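Local coordinates for proteophosphoglycan (Silicibacter pomeroyi DSS-3, PDB 2RE3), which is of unknown function but belongs to the DUF1285 family and may take part in signal transduction, at residues K72-D76 against R77-V81. Residues are numbered along the deposited sequence; the frame is centred on the assembly and turned at random. Where two conformers were deposited one is given.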
loop_
_atom_site.group_PDB
_atom_site.type_symbol
_atom_site.label_atom_id
_atom_site.label_comp_id
_atom_site.label_asym_id
_atom_site.label_seq_id
_atom_site.Cartn_x
_atom_site.Cartn_y
_atom_site.Cartn_z
ATOM N N LYS A 72 5.906 -1.190 -9.636
ATOM C CA LYS A 72 7.068 -1.943 -9.258
ATOM C C LYS A 72 7.928 -1.062 -8.348
ATOM O O LYS A 72 8.152 0.122 -8.617
ATOM C CB LYS A 72 7.847 -2.325 -10.511
ATOM C CG LYS A 72 9.051 -3.220 -10.248
ATOM C CD LYS A 72 9.837 -3.553 -11.531
ATOM C CE LYS A 72 10.730 -4.809 -11.340
ATOM N NZ LYS A 72 11.527 -5.164 -12.573
ATOM N N ARG A 73 8.410 -1.652 -7.273
ATOM C CA ARG A 73 9.305 -0.970 -6.376
ATOM C C ARG A 73 10.729 -1.418 -6.658
ATOM O O ARG A 73 10.994 -2.614 -6.741
ATOM C CB ARG A 73 8.938 -1.348 -4.945
ATOM C CG ARG A 73 9.660 -0.547 -3.915
ATOM C CD ARG A 73 9.443 -1.079 -2.537
ATOM N NE ARG A 73 10.411 -0.491 -1.648
ATOM C CZ ARG A 73 10.355 -0.553 -0.323
ATOM N NH1 ARG A 73 9.363 -1.155 0.308
ATOM N NH2 ARG A 73 11.307 0.032 0.380
ATOM N N GLU A 74 11.652 -0.478 -6.808
ATOM C CA GLU A 74 13.077 -0.817 -6.847
ATOM C C GLU A 74 13.758 0.051 -5.821
ATOM O O GLU A 74 13.564 1.272 -5.811
ATOM C CB GLU A 74 13.669 -0.586 -8.227
ATOM C CG GLU A 74 13.078 -1.537 -9.251
ATOM C CD GLU A 74 13.472 -1.251 -10.690
ATOM O OE1 GLU A 74 14.217 -0.286 -10.968
ATOM O OE2 GLU A 74 13.014 -2.008 -11.559
ATOM N N GLU A 75 14.546 -0.573 -4.957
ATOM C CA GLU A 75 15.106 0.111 -3.799
ATOM C C GLU A 75 13.956 0.823 -3.076
ATOM O O GLU A 75 12.997 0.139 -2.634
ATOM C CB GLU A 75 16.283 0.999 -4.223
ATOM C CG GLU A 75 17.380 0.166 -4.925
ATOM C CD GLU A 75 18.785 0.725 -4.757
ATOM O OE1 GLU A 75 19.143 1.118 -3.614
ATOM O OE2 GLU A 75 19.541 0.753 -5.761
ATOM N N ASP A 76 14.016 2.156 -2.980
ATOM C CA ASP A 76 12.956 2.933 -2.328
ATOM C C ASP A 76 12.071 3.722 -3.299
ATOM O O ASP A 76 11.182 4.454 -2.883
ATOM C CB ASP A 76 13.527 3.851 -1.218
ATOM C CG ASP A 76 14.637 4.785 -1.692
ATOM O OD1 ASP A 76 15.207 4.639 -2.798
ATOM O OD2 ASP A 76 14.965 5.685 -0.895
ATOM N N ARG A 77 12.263 3.516 -4.591
ATOM C CA ARG A 77 11.544 4.274 -5.605
ATOM C C ARG A 77 10.474 3.447 -6.292
ATOM O O ARG A 77 10.428 2.236 -6.156
ATOM C CB ARG A 77 12.523 4.750 -6.644
ATOM C CG ARG A 77 13.444 5.876 -6.158
ATOM C CD ARG A 77 14.603 6.044 -7.125
ATOM N NE ARG A 77 15.082 4.715 -7.559
ATOM C CZ ARG A 77 16.141 4.049 -7.072
ATOM N NH1 ARG A 77 16.949 4.572 -6.140
ATOM N NH2 ARG A 77 16.405 2.838 -7.561
ATOM N N PHE A 78 9.603 4.118 -7.034
ATOM C CA PHE A 78 8.500 3.445 -7.686
ATOM C C PHE A 78 8.399 3.722 -9.195
ATOM O O PHE A 78 8.634 4.842 -9.673
ATOM C CB PHE A 78 7.205 3.834 -6.995
ATOM C CG PHE A 78 7.163 3.463 -5.541
ATOM C CD1 PHE A 78 7.628 4.337 -4.582
ATOM C CD2 PHE A 78 6.661 2.247 -5.145
ATOM C CE1 PHE A 78 7.590 3.993 -3.253
ATOM C CE2 PHE A 78 6.633 1.885 -3.841
ATOM C CZ PHE A 78 7.099 2.755 -2.875
ATOM N N TYR A 79 8.034 2.672 -9.928
ATOM C CA TYR A 79 7.950 2.713 -11.373
ATOM C C TYR A 79 6.639 2.093 -11.839
ATOM O O TYR A 79 5.986 1.386 -11.079
ATOM C CB TYR A 79 9.131 1.953 -11.983
ATOM C CG TYR A 79 10.437 2.513 -11.519
ATOM C CD1 TYR A 79 10.988 2.111 -10.318
ATOM C CD2 TYR A 79 11.100 3.485 -12.249
ATOM C CE1 TYR A 79 12.177 2.613 -9.874
ATOM C CE2 TYR A 79 12.295 4.029 -11.783
ATOM C CZ TYR A 79 12.814 3.573 -10.591
ATOM O OH TYR A 79 13.978 4.067 -10.106
ATOM N N LEU A 80 6.243 2.422 -13.063
ATOM C CA LEU A 80 5.221 1.664 -13.795
ATOM C C LEU A 80 6.008 0.939 -14.864
ATOM O O LEU A 80 6.736 1.563 -15.617
ATOM C CB LEU A 80 4.164 2.594 -14.427
ATOM C CG LEU A 80 3.572 3.587 -13.419
ATOM C CD1 LEU A 80 2.664 4.522 -14.102
ATOM C CD2 LEU A 80 2.858 2.862 -12.285
ATOM N N VAL A 81 5.875 -0.374 -14.906
ATOM C CA VAL A 81 6.729 -1.213 -15.723
ATOM C C VAL A 81 5.896 -2.173 -16.550
ATOM O O VAL A 81 5.046 -2.870 -16.030
ATOM C CB VAL A 81 7.682 -1.999 -14.823
ATOM C CG1 VAL A 81 8.630 -2.893 -15.642
ATOM C CG2 VAL A 81 8.460 -1.012 -13.946
HETATM O O HOH W 1 15.974 1.286 -10.087
#
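Arg77 pairs with Glu74 where a type II' turn from Glu74 to Arg77 closes a beta hairpin with a two-residue loop. Arg77 N gives a bond to Glu74 O (2.9 Å), and Glu74 N returns one to Arg77 O. The Arg77 chain bends at its third torsion (chi3 -41°), which folds the guanidinium back over the turn with Glu74 O over one face. Arg77 NE donates a hydrogen bond to Tyr79 OH at 2.9 Å, tilted slightly out of the guanidinium plane. NH2 of Arg77 gives a bond to a water, which donates to Glu74 OE1. Phe78 lies on the other face of the hairpin with Arg73; Arg73 CG meets Phe78 CE2 at 3.9 Å. Leu151 of strand 151-155 touches both side chains. Tyr79 forms a hydrogen-bonded pair with Lys72, and Glu74 OE1 lies 3.7 Å from Tyr79 CE1. Lys86 forms a salt bridge with Glu74 and a cation-pi contact with Tyr79. A leucine in place of Tyr79 would probably leave Arg77 NE without its hydroxyl partner and the guanidinium freer to turn. At Val81, CG2 packs on Lys72 CB at 3.7 Å, while Lys72 NZ bonds Val30 O. Arg77 and Glu74 thus meet through a water and not directly at their charged ends, while Lys86 pairs with the same carboxylate, which would probably keep it ionised.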